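Local coordinates for protein histidinol-phosphatase (PDB 6NLR) that probably hydrolyses histidinol phosphate to histidinol in histidine biosynthesis, using a trinuclear metal centre in a PHP-type active site, at residues Thr9-Glu21 against Tyr70-Tyr82. Residues are numbered along the deposited sequence; the frame is centred on the assembly and turned at random.
Sequences TEFCPHGTHDDVE and YYFKKMNHIKKKY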
ATOM      1  N   THR A   9     -12.585  -0.083  -2.823  1.00 24.16           N
ATOM      2  CA  THR A   9     -13.995   0.106  -3.229  1.00 24.30           C
ATOM      3  C   THR A   9     -14.351  -0.859  -4.354  1.00 24.45           C
ATOM      4  O   THR A   9     -13.470  -1.644  -4.781  1.00 24.08           O
ATOM      5  CB  THR A   9     -14.209   1.547  -3.715  1.00 27.11           C
ATOM      6  OG1 THR A   9     -13.545   1.741  -4.970  1.00 28.09           O
ATOM      7  CG2 THR A   9     -13.696   2.570  -2.730  1.00 27.20           C
ATOM      8  N   GLU A  10     -15.585  -0.756  -4.854  1.00 27.35           N
ATOM      9  CA  GLU A  10     -16.061  -1.486  -6.059  1.00 30.53           C
ATOM     10  C   GLU A  10     -15.268  -1.036  -7.296  1.00 30.35           C
ATOM     11  O   GLU A  10     -15.334  -1.748  -8.298  1.00 32.30           O
ATOM     12  CB  GLU A  10     -17.576  -1.334  -6.258  1.00 32.20           C
ATOM     13  CG  GLU A  10     -18.051   0.084  -6.602  1.00 32.56           C
ATOM     14  CD  GLU A  10     -18.269   1.048  -5.427  1.00 32.12           C
ATOM     15  OE1 GLU A  10     -17.794   0.774  -4.283  1.00 31.25           O
ATOM     16  OE2 GLU A  10     -18.870   2.106  -5.660  1.00 30.87           O
ATOM     17  N   PHE A  11     -14.514   0.067  -7.247  1.00 30.20           N
ATOM     18  CA  PHE A  11     -13.690   0.540  -8.400  1.00 30.98           C
ATOM     19  C   PHE A  11     -12.384  -0.262  -8.505  1.00 34.45           C
ATOM     20  O   PHE A  11     -11.630  -0.075  -9.456  1.00 43.23           O
ATOM     21  CB  PHE A  11     -13.469   2.054  -8.322  1.00 31.29           C
ATOM     22  CG  PHE A  11     -14.684   2.840  -8.747  1.00 33.41           C
ATOM     23  CD1 PHE A  11     -15.678   3.174  -7.836  1.00 34.70           C
ATOM     24  CD2 PHE A  11     -14.857   3.226 -10.067  1.00 35.07           C
ATOM     25  CE1 PHE A  11     -16.803   3.880  -8.235  1.00 33.50           C
ATOM     26  CE2 PHE A  11     -15.990   3.914 -10.467  1.00 34.08           C
ATOM     27  CZ  PHE A  11     -16.954   4.253  -9.550  1.00 34.07           C
ATOM     28  N   CYS A  12     -12.114  -1.139  -7.544  1.00 33.94           N
ATOM     29  CA  CYS A  12     -10.917  -2.012  -7.543  1.00 33.18           C
ATOM     30  C   CYS A  12     -11.244  -3.292  -8.312  1.00 31.95           C
ATOM     31  O   CYS A  12     -12.024  -4.106  -7.824  1.00 34.12           O
ATOM     32  CB  CYS A  12     -10.495  -2.353  -6.120  1.00 31.00           C
ATOM     33  SG  CYS A  12      -9.001  -3.361  -6.100  1.00 34.42           S
ATOM     34  N   PRO A  13     -10.649  -3.546  -9.496  1.00 30.67           N
ATOM     35  CA  PRO A  13     -11.002  -4.728 -10.291  1.00 34.69           C
ATOM     36  C   PRO A  13     -10.668  -6.066  -9.591  1.00 33.68           C
ATOM     37  O   PRO A  13     -11.327  -7.022  -9.869  1.00 36.24           O
ATOM     38  CB  PRO A  13     -10.217  -4.578 -11.617  1.00 34.61           C
ATOM     39  CG  PRO A  13      -9.721  -3.129 -11.613  1.00 33.21           C
ATOM     40  CD  PRO A  13      -9.604  -2.733 -10.147  1.00 34.14           C
ATOM     41  N   HIS A  14      -9.714  -6.104  -8.655  1.00 33.77           N
ATOM     42  CA  HIS A  14      -9.314  -7.347  -7.937  1.00 34.76           C
ATOM     43  C   HIS A  14      -9.954  -7.422  -6.541  1.00 38.77           C
ATOM     44  O   HIS A  14      -9.604  -8.344  -5.793  1.00 35.81           O
ATOM     45  CB  HIS A  14      -7.788  -7.462  -7.843  1.00 36.50           C
ATOM     46  CG  HIS A  14      -7.102  -6.295  -7.214  1.00 40.32           C
ATOM     47  ND1 HIS A  14      -6.851  -6.193  -5.863  1.00 37.85           N
ATOM     48  CD2 HIS A  14      -6.572  -5.186  -7.774  1.00 40.30           C
ATOM     49  CE1 HIS A  14      -6.220  -5.061  -5.625  1.00 38.38           C
ATOM     50  NE2 HIS A  14      -6.042  -4.423  -6.773  1.00 43.07           N
ATOM     51  N   GLY A  15     -10.848  -6.495  -6.180  1.00 38.84           N
ATOM     52  CA  GLY A  15     -11.513  -6.515  -4.863  1.00 37.71           C
ATOM     53  C   GLY A  15     -12.712  -7.441  -4.868  1.00 38.48           C
ATOM     54  O   GLY A  15     -12.911  -8.160  -5.878  1.00 39.31           O
ATOM     55  N   THR A  16     -13.512  -7.410  -3.802  1.00 34.15           N
ATOM     56  CA  THR A  16     -14.741  -8.232  -3.650  1.00 34.07           C
ATOM     57  C   THR A  16     -15.872  -7.661  -4.510  1.00 34.25           C
ATOM     58  O   THR A  16     -16.877  -8.371  -4.666  1.00 32.46           O
ATOM     59  CB  THR A  16     -15.207  -8.263  -2.184  1.00 37.16           C
ATOM     60  OG1 THR A  16     -15.514  -6.905  -1.834  1.00 31.97           O
ATOM     61  CG2 THR A  16     -14.166  -8.863  -1.257  1.00 35.03           C
ATOM     62  N   HIS A  17     -15.762  -6.403  -4.970  1.00 34.17           N
ATOM     63  CA  HIS A  17     -16.853  -5.653  -5.654  1.00 37.33           C
ATOM     64  C   HIS A  17     -17.960  -5.300  -4.649  1.00 38.32           C
ATOM     65  O   HIS A  17     -19.071  -4.918  -5.100  1.00 38.33           O
ATOM     66  CB  HIS A  17     -17.388  -6.441  -6.874  1.00 42.37           C
ATOM     67  CG  HIS A  17     -16.317  -6.659  -7.882  1.00 51.43           C
ATOM     68  ND1 HIS A  17     -15.789  -7.905  -8.164  1.00 54.36           N
ATOM     69  CD2 HIS A  17     -15.610  -5.767  -8.609  1.00 56.45           C
ATOM     70  CE1 HIS A  17     -14.830  -7.773  -9.056  1.00 58.77           C
ATOM     71  NE2 HIS A  17     -14.698  -6.470  -9.340  1.00 58.67           N
ATOM     72  N   ASP A  18     -17.709  -5.419  -3.334  1.00 36.27           N
ATOM     73  CA  ASP A  18     -18.651  -4.878  -2.319  1.00 35.11           C
ATOM     74  C   ASP A  18     -18.772  -3.369  -2.541  1.00 31.45           C
ATOM     75  O   ASP A  18     -17.765  -2.726  -2.856  1.00 31.00           O
ATOM     76  CB  ASP A  18     -18.206  -5.139  -0.880  1.00 38.21           C
ATOM     77  CG  ASP A  18     -18.313  -6.591  -0.439  1.00 38.08           C
ATOM     78  OD1 ASP A  18     -18.873  -7.392  -1.209  1.00 39.52           O
ATOM     79  OD2 ASP A  18     -17.798  -6.902   0.661  1.00 36.28           O
ATOM     80  N   ASP A  19     -19.965  -2.832  -2.357  1.00 32.19           N
ATOM     81  CA  ASP A  19     -20.213  -1.377  -2.432  1.00 32.94           C
ATOM     82  C   ASP A  19     -19.511  -0.697  -1.254  1.00 30.78           C
ATOM     83  O   ASP A  19     -19.722  -1.123  -0.100  1.00 30.75           O
ATOM     84  CB  ASP A  19     -21.706  -1.082  -2.449  1.00 34.26           C
ATOM     85  CG  ASP A  19     -22.013   0.353  -2.848  1.00 38.27           C
ATOM     86  OD1 ASP A  19     -21.372   1.281  -2.326  1.00 33.72           O
ATOM     87  OD2 ASP A  19     -22.883   0.534  -3.679  1.00 53.68           O
ATOM     88  N   VAL A  20     -18.770   0.370  -1.544  1.00 28.52           N
ATOM     89  CA  VAL A  20     -18.107   1.234  -0.525  1.00 28.10           C
ATOM     90  C   VAL A  20     -19.128   1.621   0.547  1.00 28.16           C
ATOM     91  O   VAL A  20     -18.735   1.751   1.709  1.00 27.58           O
ATOM     92  CB  VAL A  20     -17.452   2.471  -1.160  1.00 27.84           C
ATOM     93  CG1 VAL A  20     -18.463   3.345  -1.879  1.00 29.17           C
ATOM     94  CG2 VAL A  20     -16.662   3.286  -0.138  1.00 27.50           C
ATOM     95  N   GLU A  21     -20.388   1.815   0.191  1.00 29.09           N
ATOM     96  CA  GLU A  21     -21.405   2.259   1.172  1.00 32.29           C
ATOM     97  C   GLU A  21     -21.537   1.225   2.294  1.00 30.74           C
ATOM     98  O   GLU A  21     -21.646   1.644   3.445  1.00 27.22           O
ATOM     99  CB  GLU A  21     -22.765   2.450   0.502  1.00 32.41           C
ATOM    100  CG  GLU A  21     -23.788   3.039   1.444  1.00 36.76           C
ATOM    101  CD  GLU A  21     -24.755   3.995   0.760  1.00 38.68           C
ATOM    102  OE1 GLU A  21     -24.703   4.121  -0.496  1.00 38.96           O
ATOM    103  OE2 GLU A  21     -25.517   4.641   1.474  1.00 37.30           O
ATOM    104  N   TYR A  70     -16.194   8.999 -12.406  1.00 36.06           N
ATOM    105  CA  TYR A  70     -17.231   8.161 -11.747  1.00 35.04           C
ATOM    106  C   TYR A  70     -16.767   7.831 -10.323  1.00 34.38           C
ATOM    107  O   TYR A  70     -17.589   7.884  -9.383  1.00 32.34           O
ATOM    108  CB  TYR A  70     -17.534   6.927 -12.597  1.00 38.86           C
ATOM    109  CG  TYR A  70     -18.067   7.256 -13.978  1.00 42.23           C
ATOM    110  CD1 TYR A  70     -19.377   7.677 -14.165  1.00 45.33           C
ATOM    111  CD2 TYR A  70     -17.245   7.188 -15.095  1.00 44.62           C
ATOM    112  CE1 TYR A  70     -19.859   8.019 -15.418  1.00 50.43           C
ATOM    113  CE2 TYR A  70     -17.721   7.492 -16.361  1.00 48.92           C
ATOM    114  CZ  TYR A  70     -19.031   7.913 -16.523  1.00 53.79           C
ATOM    115  OH  TYR A  70     -19.518   8.210 -17.770  1.00 62.55           O
ATOM    116  N   TYR A  71     -15.472   7.558 -10.151  1.00 29.77           N
ATOM    117  CA  TYR A  71     -14.861   7.289  -8.827  1.00 29.32           C
ATOM    118  C   TYR A  71     -15.049   8.500  -7.912  1.00 29.37           C
ATOM    119  O   TYR A  71     -15.598   8.328  -6.807  1.00 28.88           O
ATOM    120  CB  TYR A  71     -13.378   6.955  -8.960  1.00 28.99           C
ATOM    121  CG  TYR A  71     -12.631   6.917  -7.654  1.00 27.78           C
ATOM    122  CD1 TYR A  71     -12.864   5.908  -6.739  1.00 27.78           C
ATOM    123  CD2 TYR A  71     -11.684   7.872  -7.337  1.00 27.64           C
ATOM    124  CE1 TYR A  71     -12.176   5.852  -5.542  1.00 27.19           C
ATOM    125  CE2 TYR A  71     -10.980   7.830  -6.149  1.00 27.78           C
ATOM    126  CZ  TYR A  71     -11.220   6.808  -5.248  1.00 27.54           C
ATOM    127  OH  TYR A  71     -10.515   6.714  -4.080  1.00 24.96           O
ATOM    128  N   PHE A  72     -14.633   9.687  -8.364  1.00 27.36           N
ATOM    129  CA  PHE A  72     -14.755  10.934  -7.568  1.00 29.34           C
ATOM    130  C   PHE A  72     -16.225  11.230  -7.272  1.00 29.28           C
ATOM    131  O   PHE A  72     -16.540  11.595  -6.141  1.00 31.17           O
ATOM    132  CB  PHE A  72     -14.068  12.112  -8.258  1.00 32.30           C
ATOM    133  CG  PHE A  72     -12.578  12.091  -8.059  1.00 31.88           C
ATOM    134  CD1 PHE A  72     -12.048  12.123  -6.785  1.00 32.24           C
ATOM    135  CD2 PHE A  72     -11.716  12.009  -9.136  1.00 31.91           C
ATOM    136  CE1 PHE A  72     -10.678  12.128  -6.588  1.00 32.43           C
ATOM    137  CE2 PHE A  72     -10.346  12.002  -8.940  1.00 29.54           C
ATOM    138  CZ  PHE A  72      -9.836  12.063  -7.670  1.00 32.15           C
ATOM    139  N   LYS A  73     -17.110  11.068  -8.251  1.00 30.38           N
ATOM    140  CA  LYS A  73     -18.542  11.348  -8.030  1.00 32.35           C
ATOM    141  C   LYS A  73     -19.069  10.436  -6.910  1.00 31.53           C
ATOM    142  O   LYS A  73     -19.714  10.950  -5.989  1.00 32.65           O
ATOM    143  CB  LYS A  73     -19.319  11.158  -9.330  1.00 34.07           C
ATOM    144  CG  LYS A  73     -20.815  11.341  -9.187  1.00 35.99           C
ATOM    145  CD  LYS A  73     -21.558  11.018 -10.445  1.00 39.83           C
ATOM    146  CE  LYS A  73     -23.049  11.188 -10.280  1.00 42.78           C
ATOM    147  NZ  LYS A  73     -23.762  10.385 -11.288  1.00 44.31           N
ATOM    148  N   LYS A  74     -18.827   9.125  -6.989  1.00 30.54           N
ATOM    149  CA  LYS A  74     -19.367   8.152  -5.998  1.00 29.42           C
ATOM    150  C   LYS A  74     -18.780   8.457  -4.617  1.00 27.57           C
ATOM    151  O   LYS A  74     -19.520   8.508  -3.643  1.00 24.50           O
ATOM    152  CB  LYS A  74     -19.087   6.715  -6.432  1.00 30.34           C
ATOM    153  CG  LYS A  74     -19.499   5.637  -5.431  1.00 31.08           C
ATOM    154  CD  LYS A  74     -20.985   5.628  -5.140  1.00 32.81           C
ATOM    155  CE  LYS A  74     -21.362   4.595  -4.101  1.00 34.59           C
ATOM    156  NZ  LYS A  74     -21.084   3.228  -4.595  1.00 33.75           N
HETATM  157  N   MSE A  75     -17.455   8.646  -4.520  1.00 27.10           N
HETATM  158  CA  MSE A  75     -16.844   8.797  -3.205  1.00 27.65           C
HETATM  159  C   MSE A  75     -17.268  10.119  -2.551  1.00 28.45           C
HETATM  160  O   MSE A  75     -17.421  10.169  -1.339  1.00 31.11           O
HETATM  161  CB  MSE A  75     -15.315   8.709  -3.275  1.00 27.49           C
HETATM  162  CG  MSE A  75     -14.758   7.371  -3.750  1.00 29.24           C
HETATM  163 SE   MSE A  75     -15.849   5.816  -3.203  1.00 30.29          SE
HETATM  164  CE  MSE A  75     -16.045   4.724  -4.829  1.00 29.13           C
ATOM    165  N   ASN A  76     -17.382  11.195  -3.335  1.00 28.81           N
ATOM    166  CA  ASN A  76     -17.818  12.484  -2.826  1.00 29.13           C
ATOM    167  C   ASN A  76     -19.254  12.357  -2.315  1.00 28.37           C
ATOM    168  O   ASN A  76     -19.582  12.952  -1.280  1.00 28.02           O
ATOM    169  CB  ASN A  76     -17.684  13.613  -3.867  1.00 30.12           C
ATOM    170  CG  ASN A  76     -16.272  14.192  -3.876  1.00 32.98           C
ATOM    171  OD1 ASN A  76     -15.507  14.047  -4.841  1.00 34.83           O
ATOM    172  ND2 ASN A  76     -15.879  14.782  -2.764  1.00 27.55           N
ATOM    173  N   HIS A  77     -20.092  11.582  -2.990  1.00 28.06           N
ATOM    174  CA  HIS A  77     -21.489  11.326  -2.534  1.00 28.09           C
ATOM    175  C   HIS A  77     -21.453  10.643  -1.149  1.00 29.34           C
ATOM    176  O   HIS A  77     -22.189  11.055  -0.235  1.00 28.16           O
ATOM    177  CB  HIS A  77     -22.226  10.495  -3.590  1.00 28.61           C
ATOM    178  CG  HIS A  77     -23.492   9.878  -3.104  1.00 29.99           C
ATOM    179  ND1 HIS A  77     -24.589  10.630  -2.822  1.00 29.79           N
ATOM    180  CD2 HIS A  77     -23.835   8.586  -2.868  1.00 31.34           C
ATOM    181  CE1 HIS A  77     -25.553   9.847  -2.384  1.00 32.25           C
ATOM    182  NE2 HIS A  77     -25.124   8.581  -2.409  1.00 32.53           N
ATOM    183  N   ILE A  78     -20.620   9.612  -1.000  1.00 28.75           N
ATOM    184  CA  ILE A  78     -20.552   8.803   0.256  1.00 30.73           C
ATOM    185  C   ILE A  78     -19.985   9.672   1.383  1.00 28.06           C
ATOM    186  O   ILE A  78     -20.504   9.623   2.483  1.00 27.63           O
ATOM    187  CB  ILE A  78     -19.730   7.527   0.018  1.00 30.26           C
ATOM    188  CG1 ILE A  78     -20.433   6.603  -0.972  1.00 31.14           C
ATOM    189  CG2 ILE A  78     -19.437   6.829   1.328  1.00 30.50           C
ATOM    190  CD1 ILE A  78     -21.805   6.187  -0.535  1.00 35.26           C
ATOM    191  N   LYS A  79     -18.989  10.492   1.076  1.00 30.28           N
ATOM    192  CA  LYS A  79     -18.345  11.401   2.058  1.00 30.95           C
ATOM    193  C   LYS A  79     -19.398  12.338   2.660  1.00 31.31           C
ATOM    194  O   LYS A  79     -19.440  12.467   3.903  1.00 31.35           O
ATOM    195  CB  LYS A  79     -17.231  12.202   1.385  1.00 31.27           C
ATOM    196  CG  LYS A  79     -16.721  13.360   2.239  1.00 34.76           C
ATOM    197  CD  LYS A  79     -15.539  14.077   1.683  1.00 36.06           C
ATOM    198  CE  LYS A  79     -15.006  15.046   2.709  1.00 38.49           C
ATOM    199  NZ  LYS A  79     -13.731  15.621   2.253  1.00 50.41           N
ATOM    200  N   LYS A  80     -20.223  12.962   1.818  1.00 31.45           N
ATOM    201  CA  LYS A  80     -21.269  13.900   2.295  1.00 32.89           C
ATOM    202  C   LYS A  80     -22.372  13.121   3.011  1.00 32.27           C
ATOM    203  O   LYS A  80     -22.875  13.608   4.034  1.00 28.80           O
ATOM    204  CB  LYS A  80     -21.854  14.697   1.126  1.00 36.37           C
ATOM    205  CG  LYS A  80     -20.869  15.669   0.492  1.00 39.41           C
ATOM    206  CD  LYS A  80     -21.527  16.734  -0.331  1.00 45.35           C
ATOM    207  CE  LYS A  80     -20.502  17.617  -1.002  1.00 48.88           C
ATOM    208  NZ  LYS A  80     -20.176  17.096  -2.348  1.00 53.52           N
ATOM    209  N   LYS A  81     -22.749  11.951   2.481  1.00 31.55           N
ATOM    210  CA  LYS A  81     -23.912  11.208   3.023  1.00 32.10           C
ATOM    211  C   LYS A  81     -23.643  10.863   4.487  1.00 30.52           C
ATOM    212  O   LYS A  81     -24.588  10.920   5.254  1.00 31.62           O
ATOM    213  CB  LYS A  81     -24.208   9.941   2.213  1.00 31.37           C
ATOM    214  CG  LYS A  81     -25.400   9.144   2.706  1.00 32.41           C
ATOM    215  CD  LYS A  81     -25.796   8.060   1.752  1.00 34.61           C
ATOM    216  CE  LYS A  81     -27.118   7.414   2.122  1.00 35.85           C
ATOM    217  NZ  LYS A  81     -27.495   6.397   1.106  1.00 36.76           N
ATOM    218  N   TYR A  82     -22.409  10.513   4.840  1.00 30.57           N
ATOM    219  CA  TYR A  82     -22.069   9.966   6.185  1.00 31.53           C
ATOM    220  C   TYR A  82     -21.224  10.951   6.997  1.00 30.27           C
ATOM    221  O   TYR A  82     -20.716  10.546   8.025  1.00 28.51           O
ATOM    222  CB  TYR A  82     -21.378   8.612   6.024  1.00 30.13           C
ATOM    223  CG  TYR A  82     -22.340   7.575   5.528  1.00 29.86           C
ATOM    224  CD1 TYR A  82     -23.300   7.040   6.366  1.00 29.62           C
ATOM    225  CD2 TYR A  82     -22.337   7.197   4.198  1.00 31.25           C
ATOM    226  CE1 TYR A  82     -24.221   6.119   5.903  1.00 30.96           C
ATOM    227  CE2 TYR A  82     -23.243   6.269   3.720  1.00 31.74           C
ATOM    228  CZ  TYR A  82     -24.189   5.735   4.576  1.00 31.23           C
ATOM    229  OH  TYR A  82     -25.084   4.848   4.083  1.00 32.40           O
TER
HETATM  230  O   HOH W   1     -26.452   6.269  -1.655  1.00 32.24           O
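K74 reaches from helix 68-81 across to the carboxylates of E10 and D19. Its CB lies 4.1 Å from CE1 of F11. CG leaves anti to the backbone N (chi1 175°), which sets it 3.6 Å from OE2 of E10. The bend at chi2 keeps CD beside the same oxygen. CE lies between OE2 of E10 and OD1 of D19. At the tip, NZ forms two salt bridges, 2.7 Å to OE2 of E10 and 3.0 Å to OD1 of D19. It meets both oxygens from above their carboxylate planes. OD1 of D19 also caps helix 20-29: E21 N bonds to it from the opposite face to NZ. OE1 of E10 accepts from V20 N, so the network ties the loop to the helix start.

CA of Y71 lies over one face of the F11 ring, a CH-pi contact, and the Y71 ring turns its edge to F11, planes at 76°. The selenomethionine M75 brings CE to 3.4 Å from CD1 of F11, and its SE packs on CG1 of V20.

At the far end, OE2 of E21 accepts from K81 NZ (2.7 Å) with its syn lone pair and from Y82 OH on its anti side.

The contact joins the loop after strand 3-7, which also carries the manganese ligand H14, and the start of helix 20-29 to helix 68-81. M75 and I78 rest on strand 87-95, T9 and Y71 touch strand 34-40, and Y82 packs on helix 20-29.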